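PDB 2GMQ: hypothetical protein EF0006 from Enterococcus faecalis, which is of unknown function but is a plasmid-encoded member of the PrgU-like family, probably linked to the pheromone response of enterococci. Local coordinates for residues I18-D22 with L23-W27; V37-K40 with N41-M45; L75-P79 with E80-Y84. All blocks are in the same frame, centred on the assembly; numbering follows the deposited sequence.

Contact 1: residues I18-D22 with L23-W27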
loop_
_atom_site.group_PDB
_atom_site.type_symbol
_atom_site.label_atom_id
_atom_site.label_comp_id
_atom_site.label_asym_id
_atom_site.label_seq_id
_atom_site.Cartn_x
_atom_site.Cartn_y
_atom_site.Cartn_z
ATOM N N ILE A 18 5.189 -6.729 -17.027
ATOM C CA ILE A 18 4.272 -5.961 -16.182
ATOM C C ILE A 18 4.646 -6.150 -14.733
ATOM O O ILE A 18 4.934 -7.309 -14.291
ATOM C CB ILE A 18 2.825 -6.442 -16.459
ATOM C CG1 ILE A 18 2.470 -6.458 -17.935
ATOM C CG2 ILE A 18 1.824 -5.667 -15.585
ATOM C CD1 ILE A 18 1.035 -6.842 -18.258
ATOM N N GLN A 19 4.772 -5.055 -13.981
ATOM C CA GLN A 19 5.039 -5.131 -12.543
ATOM C C GLN A 19 3.909 -5.846 -11.828
ATOM O O GLN A 19 2.741 -5.670 -12.094
ATOM C CB GLN A 19 5.348 -3.773 -11.894
ATOM C CG GLN A 19 4.325 -2.711 -12.188
ATOM C CD GLN A 19 4.690 -1.350 -11.601
ATOM O OE1 GLN A 19 5.720 -1.181 -10.914
ATOM N NE2 GLN A 19 3.735 -0.410 -11.710
ATOM N N GLU A 20 4.307 -6.809 -11.015
ATOM C CA GLU A 20 3.357 -7.622 -10.295
ATOM C C GLU A 20 2.278 -6.789 -9.560
ATOM O O GLU A 20 1.121 -7.240 -9.417
ATOM C CB GLU A 20 4.122 -8.468 -9.278
ATOM C CG GLU A 20 3.280 -9.522 -8.651
ATOM C CD GLU A 20 2.646 -9.057 -7.332
ATOM O OE1 GLU A 20 2.824 -7.908 -6.830
ATOM O OE2 GLU A 20 1.949 -9.883 -6.751
ATOM N N LYS A 21 2.611 -5.592 -9.004
ATOM C CA LYS A 21 1.661 -4.820 -8.232
ATOM C C LYS A 21 0.488 -4.324 -9.058
ATOM O O LYS A 21 -0.477 -3.804 -8.492
ATOM C CB LYS A 21 2.357 -3.638 -7.526
ATOM C CG LYS A 21 3.074 -2.634 -8.401
ATOM C CD LYS A 21 3.516 -1.374 -7.712
ATOM C CE LYS A 21 5.001 -1.341 -7.407
ATOM N NZ LYS A 21 5.474 -0.039 -6.706
ATOM N N ASP A 22 0.653 -4.389 -10.386
ATOM C CA ASP A 22 -0.444 -3.997 -11.307
ATOM C C ASP A 22 -1.354 -5.146 -11.740
ATOM O O ASP A 22 -2.229 -4.912 -12.612
ATOM C CB ASP A 22 0.139 -3.303 -12.541
ATOM C CG ASP A 22 0.527 -1.868 -12.276
ATOM O OD1 ASP A 22 0.033 -1.258 -11.294
ATOM O OD2 ASP A 22 1.344 -1.332 -13.057
ATOM N N LEU A 23 -1.174 -6.346 -11.128
ATOM C CA LEU A 23 -1.896 -7.530 -11.496
ATOM C C LEU A 23 -2.723 -8.074 -10.339
ATOM O O LEU A 23 -2.267 -8.042 -9.172
ATOM C CB LEU A 23 -0.930 -8.632 -11.953
ATOM C CG LEU A 23 -0.012 -8.227 -13.147
ATOM C CD1 LEU A 23 0.996 -9.472 -13.386
ATOM C CD2 LEU A 23 -0.851 -7.934 -14.352
ATOM N N THR A 24 -3.932 -8.535 -10.664
ATOM C CA THR A 24 -4.706 -9.346 -9.756
ATOM C C THR A 24 -4.472 -10.775 -10.211
ATOM O O THR A 24 -4.918 -11.144 -11.283
ATOM C CB THR A 24 -6.184 -8.922 -9.796
ATOM O OG1 THR A 24 -6.251 -7.529 -9.391
ATOM C CG2 THR A 24 -7.009 -9.771 -8.866
ATOM N N LEU A 25 -3.881 -11.571 -9.327
ATOM C CA LEU A 25 -3.523 -12.982 -9.696
ATOM C C LEU A 25 -4.547 -13.958 -9.158
ATOM O O LEU A 25 -4.983 -13.834 -7.972
ATOM C CB LEU A 25 -2.120 -13.337 -9.195
ATOM C CG LEU A 25 -0.961 -12.670 -9.927
ATOM C CD1 LEU A 25 -0.747 -11.259 -9.284
ATOM C CD2 LEU A 25 0.298 -13.511 -9.876
ATOM N N GLN A 26 -4.976 -14.917 -10.002
ATOM C CA GLN A 26 -5.988 -15.861 -9.603
ATOM C C GLN A 26 -5.241 -17.218 -9.474
ATOM O O GLN A 26 -4.829 -17.752 -10.488
ATOM C CB GLN A 26 -7.087 -16.035 -10.666
ATOM C CG GLN A 26 -8.147 -17.043 -10.144
ATOM C CD GLN A 26 -9.083 -17.723 -11.178
ATOM O OE1 GLN A 26 -8.886 -17.700 -12.398
ATOM N NE2 GLN A 26 -10.110 -18.343 -10.654
ATOM N N TRP A 27 -5.161 -17.717 -8.250
ATOM C CA TRP A 27 -4.495 -19.021 -7.999
ATOM C C TRP A 27 -5.558 -20.047 -7.761
ATOM O O TRP A 27 -6.491 -19.796 -6.948
ATOM C CB TRP A 27 -3.633 -18.904 -6.725
ATOM C CG TRP A 27 -2.543 -17.877 -6.838
ATOM C CD1 TRP A 27 -2.601 -16.555 -6.351
ATOM C CD2 TRP A 27 -1.260 -18.043 -7.407
ATOM N NE1 TRP A 27 -1.422 -15.927 -6.611
ATOM C CE2 TRP A 27 -0.580 -16.787 -7.295
ATOM C CE3 TRP A 27 -0.602 -19.143 -8.022
ATOM C CZ2 TRP A 27 0.749 -16.606 -7.712
ATOM C CZ3 TRP A 27 0.697 -18.958 -8.483
ATOM C CH2 TRP A 27 1.348 -17.671 -8.360
#
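A short 3-10 turn leads strand 15-19 into strand 23-27, and Leu23, the first residue of the second strand, closes it against Glu20. The evidence is two successive backbone bonds spanning three residues: Asp22 N reaches Gln19 O at 3.0 Å, and Leu23 N reaches Glu20 O, also at 3.0 Å, with an N-H...O angle of 154°. Leu23 then folds its side chain back over the turn. The backbone course alone brings its CB to 3.5 Å from Glu20 O. Setting CG beside its own backbone N (chi1 -57°) then carries CG to 3.9 Å from Gln19 O and lets one methyl, CD2, meet CG2 of Ile18 at 3.7 Å. The Ile18 and Leu23 side chains run at about a right angle, making a small apolar contact; Leu39 and Ile66 add to the packing around Leu23.

The polar side of the turn is built differently. Gln19 NE2 donates to Asp22 OD2 at 2.9 Å, the acceptor lying in the amide plane of Gln19, although the amide meets the carboxylate from above its plane, 52° out. The same OD2 takes a salt bridge from Arg43, and OD1 accepts Gln19 NE2 of the second subunit, an exchange that is reciprocated. Two amides and an arginine thus hold this buried carboxylate and probably stabilise its negative charge. Elsewhere on the turn, the bent side chain of Glu20 packs on Phe108 of helix 105-112, as does Leu25.

Since strands 15-19 and 23-27 belong to different sheets, this is a 3-10 connection that carries the chain from one sheet to the other, with one face turned to the subunit interface.

Contact 2: residues V37-K40 with N41-M45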
loop_
_atom_site.group_PDB
_atom_site.type_symbol
_atom_site.label_atom_id
_atom_site.label_comp_id
_atom_site.label_asym_id
_atom_site.label_seq_id
_atom_site.Cartn_x
_atom_site.Cartn_y
_atom_site.Cartn_z
ATOM N N VAL A 37 -4.178 -13.712 -14.795
ATOM C CA VAL A 37 -3.831 -12.446 -14.146
ATOM C C VAL A 37 -4.708 -11.398 -14.882
ATOM O O VAL A 37 -4.992 -11.530 -16.127
ATOM C CB VAL A 37 -2.350 -12.044 -14.297
ATOM C CG1 VAL A 37 -1.406 -13.207 -13.859
ATOM C CG2 VAL A 37 -2.005 -11.733 -15.727
ATOM N N ARG A 38 -5.179 -10.420 -14.135
ATOM C CA ARG A 38 -5.967 -9.385 -14.700
ATOM C C ARG A 38 -5.334 -8.074 -14.349
ATOM O O ARG A 38 -4.990 -7.859 -13.205
ATOM C CB ARG A 38 -7.346 -9.560 -14.049
ATOM C CG ARG A 38 -8.303 -8.477 -14.191
ATOM C CD ARG A 38 -9.463 -8.756 -13.161
ATOM N NE ARG A 38 -10.248 -7.544 -13.054
ATOM C CZ ARG A 38 -11.557 -7.449 -13.322
ATOM N NH1 ARG A 38 -12.249 -8.540 -13.697
ATOM N NH2 ARG A 38 -12.166 -6.261 -13.221
ATOM N N LEU A 39 -5.229 -7.130 -15.299
ATOM C CA LEU A 39 -4.668 -5.836 -14.952
ATOM C C LEU A 39 -5.586 -5.074 -14.016
ATOM O O LEU A 39 -6.842 -5.069 -14.159
ATOM C CB LEU A 39 -4.458 -4.940 -16.216
ATOM C CG LEU A 39 -3.073 -5.024 -16.845
ATOM C CD1 LEU A 39 -2.016 -4.423 -16.035
ATOM C CD2 LEU A 39 -2.713 -6.524 -17.164
ATOM N N LYS A 40 -4.962 -4.385 -13.070
ATOM C CA LYS A 40 -5.698 -3.497 -12.187
ATOM C C LYS A 40 -6.307 -2.315 -12.952
ATOM O O LYS A 40 -5.845 -1.945 -14.052
ATOM C CB LYS A 40 -4.803 -3.024 -11.051
ATOM C CG LYS A 40 -4.780 -4.026 -9.886
ATOM C CD LYS A 40 -3.883 -3.522 -8.802
ATOM C CE LYS A 40 -3.912 -4.427 -7.580
ATOM N NZ LYS A 40 -2.569 -4.486 -6.962
ATOM N N ASN A 41 -7.341 -1.705 -12.377
ATOM C CA ASN A 41 -8.058 -0.668 -13.101
ATOM C C ASN A 41 -7.205 0.548 -13.460
ATOM O O ASN A 41 -7.288 1.066 -14.594
ATOM C CB ASN A 41 -9.318 -0.178 -12.337
ATOM C CG ASN A 41 -10.400 -1.256 -12.210
ATOM O OD1 ASN A 41 -10.238 -2.440 -12.520
ATOM N ND2 ASN A 41 -11.546 -0.807 -11.734
ATOM N N THR A 42 -6.388 1.020 -12.520
ATOM C CA THR A 42 -5.595 2.264 -12.785
ATOM C C THR A 42 -4.580 2.039 -13.919
ATOM O O THR A 42 -4.520 2.799 -14.881
ATOM C CB THR A 42 -4.861 2.713 -11.516
ATOM O OG1 THR A 42 -5.880 2.944 -10.506
ATOM C CG2 THR A 42 -4.231 4.111 -11.781
ATOM N N ARG A 43 -3.867 0.950 -13.809
ATOM C CA ARG A 43 -2.877 0.564 -14.844
ATOM C C ARG A 43 -3.639 0.361 -16.183
ATOM O O ARG A 43 -3.138 0.739 -17.230
ATOM C CB ARG A 43 -2.062 -0.680 -14.472
ATOM C CG ARG A 43 -0.913 -0.948 -15.604
ATOM C CD ARG A 43 0.022 0.289 -15.733
ATOM N NE ARG A 43 0.998 0.094 -16.817
ATOM C CZ ARG A 43 2.117 -0.667 -16.737
ATOM N NH1 ARG A 43 2.376 -1.353 -15.645
ATOM N NH2 ARG A 43 2.904 -0.808 -17.809
ATOM N N ALA A 44 -4.815 -0.268 -16.174
ATOM C CA ALA A 44 -5.519 -0.499 -17.457
ATOM C C ALA A 44 -5.856 0.843 -18.129
ATOM O O ALA A 44 -5.773 0.959 -19.378
ATOM C CB ALA A 44 -6.733 -1.295 -17.283
HETATM N N MSE A 45 -6.262 1.842 -17.317
HETATM C CA MSE A 45 -6.565 3.148 -17.869
HETATM C C MSE A 45 -5.313 3.783 -18.442
HETATM O O MSE A 45 -5.338 4.281 -19.546
HETATM C CB MSE A 45 -7.207 4.049 -16.828
HETATM C CG MSE A 45 -7.662 5.373 -17.437
HETATM SE SE MSE A 45 -9.201 5.219 -18.713
HETATM C CE MSE A 45 -10.628 5.168 -17.357
HETATM O O HOH W 1 -8.901 -5.038 -12.744
#
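Strand 37-39 and helix 41-45 have axes 8.2 Å apart at closest approach, inclined at 62°, and Lys40 at the N-cap turns the chain between them. This is a strand-to-helix junction opened by an ordinary alpha-helical bond: Ala44 N donates to Lys40 O at 2.9 Å with an N-H...O angle of 154°. The CB of Ala44 sits beside the same oxygen, 3.4 Å from Lys40 O.

Leu39 supplies the apolar part of the corner. Its CB lies 4.4 Å from the Ala44 CB, and its CD1 methyl rests against the aliphatic start of Arg43, 3.7 Å from CG, the two side chains crossing at a slant. Arg43 leaves the helix with CG anti to its backbone N (chi1 -175°), which lays CG against that methyl; a bend at chi2 (58°) then turns the rest of the chain away from Leu39, and the guanidinium travels on to the subunit interface. There it is balanced by Asp22 and by Glu46 of its own chain and of the second subunit, carboxylates that probably offset the nearby like charge of the second subunit's Arg43. In the conformer described, the Lys40 amine leads away from the helix and probably donates to Lys21 O.

Across the other side of the junction a water joins strand to helix. It lies in the plane of the Arg38 guanidinium at its edge, accepts from NE of Arg38 at 2.9 Å, and donates to Leu39 O, at an unusually short 2.5 Å to be read with caution, and, at 2.9 Å, to Asn41 OD1.

Contact 3: residues L75-P79 with E80-Y84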
loop_
_atom_site.group_PDB
_atom_site.type_symbol
_atom_site.label_atom_id
_atom_site.label_comp_id
_atom_site.label_asym_id
_atom_site.label_seq_id
_atom_site.Cartn_x
_atom_site.Cartn_y
_atom_site.Cartn_z
ATOM N N LEU A 75 6.580 -15.802 -18.002
ATOM C CA LEU A 75 5.527 -16.836 -18.012
ATOM C C LEU A 75 4.857 -16.786 -19.360
ATOM O O LEU A 75 4.494 -15.704 -19.806
ATOM C CB LEU A 75 4.450 -16.585 -16.899
ATOM C CG LEU A 75 5.020 -16.744 -15.465
ATOM C CD1 LEU A 75 3.847 -16.261 -14.515
ATOM C CD2 LEU A 75 5.537 -18.102 -15.049
ATOM N N GLU A 76 4.764 -17.936 -20.041
ATOM C CA GLU A 76 4.028 -17.958 -21.308
ATOM C C GLU A 76 2.539 -17.911 -20.985
ATOM O O GLU A 76 2.095 -18.469 -19.945
ATOM C CB GLU A 76 4.315 -19.225 -22.105
ATOM C CG GLU A 76 5.792 -19.541 -22.314
ATOM C CD GLU A 76 5.938 -20.711 -23.227
ATOM O OE1 GLU A 76 5.645 -21.827 -22.768
ATOM O OE2 GLU A 76 6.311 -20.515 -24.404
ATOM N N VAL A 77 1.802 -17.260 -21.868
ATOM C CA VAL A 77 0.342 -17.203 -21.840
ATOM C C VAL A 77 -0.222 -18.018 -22.999
ATOM O O VAL A 77 0.533 -18.450 -23.881
ATOM C CB VAL A 77 -0.167 -15.723 -21.908
ATOM C CG1 VAL A 77 0.508 -14.895 -20.748
ATOM C CG2 VAL A 77 0.129 -15.115 -23.327
ATOM N N TYR A 78 -1.549 -18.228 -23.004
ATOM C CA TYR A 78 -2.256 -18.825 -24.082
ATOM C C TYR A 78 -2.776 -17.643 -24.891
ATOM O O TYR A 78 -3.747 -17.022 -24.461
ATOM C CB TYR A 78 -3.446 -19.643 -23.553
ATOM C CG TYR A 78 -3.109 -20.866 -22.750
ATOM C CD1 TYR A 78 -2.553 -21.993 -23.369
ATOM C CD2 TYR A 78 -3.400 -20.933 -21.377
ATOM C CE1 TYR A 78 -2.259 -23.196 -22.624
ATOM C CE2 TYR A 78 -3.104 -22.143 -20.627
ATOM C CZ TYR A 78 -2.555 -23.241 -21.269
ATOM O OH TYR A 78 -2.305 -24.373 -20.536
ATOM N N PRO A 79 -2.060 -17.236 -25.975
ATOM C CA PRO A 79 -2.480 -15.972 -26.622
ATOM C C PRO A 79 -3.929 -15.959 -27.087
ATOM O O PRO A 79 -4.531 -14.893 -27.141
ATOM C CB PRO A 79 -1.525 -15.824 -27.839
ATOM C CG PRO A 79 -0.493 -16.814 -27.675
ATOM C CD PRO A 79 -0.761 -17.704 -26.477
ATOM N N GLU A 80 -4.475 -17.120 -27.422
ATOM C CA GLU A 80 -5.836 -17.145 -27.988
ATOM C C GLU A 80 -6.932 -17.017 -26.929
ATOM O O GLU A 80 -8.092 -16.801 -27.280
ATOM C CB GLU A 80 -6.058 -18.336 -28.960
ATOM C CG GLU A 80 -4.925 -18.593 -29.977
ATOM C CD GLU A 80 -4.646 -17.439 -30.961
ATOM O OE1 GLU A 80 -3.435 -17.143 -31.138
ATOM O OE2 GLU A 80 -5.594 -16.834 -31.554
ATOM N N LYS A 81 -6.525 -17.031 -25.658
ATOM C CA LYS A 81 -7.414 -16.842 -24.516
ATOM C C LYS A 81 -7.367 -15.399 -23.950
ATOM O O LYS A 81 -8.192 -15.039 -23.114
ATOM C CB LYS A 81 -7.061 -17.821 -23.398
ATOM C CG LYS A 81 -7.224 -19.295 -23.865
ATOM C CD LYS A 81 -7.069 -20.230 -22.716
ATOM C CE LYS A 81 -6.935 -21.704 -23.266
ATOM N NZ LYS A 81 -6.181 -22.708 -22.414
ATOM N N SER A 82 -6.378 -14.613 -24.354
ATOM C CA SER A 82 -6.266 -13.217 -23.845
ATOM C C SER A 82 -7.511 -12.435 -24.246
ATOM O O SER A 82 -7.898 -12.421 -25.428
ATOM C CB SER A 82 -5.020 -12.535 -24.387
ATOM O OG SER A 82 -3.847 -13.298 -24.046
ATOM N N ILE A 83 -8.148 -11.793 -23.257
ATOM C CA ILE A 83 -9.448 -11.087 -23.452
ATOM C C ILE A 83 -9.572 -9.820 -22.594
ATOM O O ILE A 83 -8.902 -9.701 -21.585
ATOM C CB ILE A 83 -10.663 -11.989 -23.113
ATOM C CG1 ILE A 83 -10.607 -12.499 -21.671
ATOM C CG2 ILE A 83 -10.810 -13.130 -24.131
ATOM C CD1 ILE A 83 -11.888 -13.056 -21.155
ATOM N N TYR A 84 -10.431 -8.887 -23.009
ATOM C CA TYR A 84 -10.830 -7.751 -22.167
ATOM C C TYR A 84 -12.102 -8.122 -21.382
ATOM O O TYR A 84 -12.990 -8.758 -21.930
ATOM C CB TYR A 84 -11.037 -6.466 -23.021
ATOM C CG TYR A 84 -9.724 -5.795 -23.321
ATOM C CD1 TYR A 84 -8.811 -6.365 -24.211
ATOM C CD2 TYR A 84 -9.354 -4.621 -22.653
ATOM C CE1 TYR A 84 -7.561 -5.776 -24.441
ATOM C CE2 TYR A 84 -8.138 -4.016 -22.890
ATOM C CZ TYR A 84 -7.264 -4.576 -23.797
ATOM O OH TYR A 84 -6.068 -3.983 -24.014
HETATM O O HOH W 2 -4.030 -15.395 -22.286
#
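The ring of Tyr78 receives the ammonium group of Lys81 over one face: NZ stands 3.4 Å from the ring centroid and only 11° off the ring normal, which places it squarely over the centre and meets the geometry of a cation-pi contact. The nearest ring atom is CD2, 3.5 Å from Lys81 NZ. Both side chains point the same way and lie side by side, and because the lysine is extended beyond CG its methylenes run along the tyrosine, with CD 3.8 Å from the Tyr78 CB.

The backbone brings the pair together. Lys81 N donates to Tyr78 O at 3.0 Å with an N-H...O angle of 157°, and Pro79 and Glu80, both in helical backbone conformations, occupy the two corner positions of a type I beta turn. A weak bond from Ser82 N to Pro79 O, 3.4 Å long, continues the curl by one residue. A water bridges the turn, donating to both Tyr78 O and Ser82 OG, 2.7 Å from each, so the tyrosine carbonyl holds two hydrogen-bond donors.

The turn connects strand 71-76 of the three-stranded sheet to strand 83-85 of the four-stranded one. Val77 packs on Leu64 of strand 63-68, and both Val77 and Ser82 touch Phe97 of strand 94-98, with Lys81 lying on Phe98 of that same strand.

In the fold
From the N terminus, the three contacts follow in series along the chain, each closing a short local connection; none crosses or encloses another. Contact 1 takes the chain from strand 15-19 into strand 23-27, outermost in the four-stranded sheet within this chain. Contact 2 leaves the neighbouring strand, 34-39, for helix 41-50. These two meet directly: Leu23 CD2 packs 3.7 Å from Leu39 CD2, and both contacts touch the second subunit. Contact 3, centred about 14 and 15 Å from the other two centres, touches neither. It joins strands 71-76 and 83-85, each outermost in its sheet within this chain, so contacts 1 and 3 are two separate passages between the same two sheets.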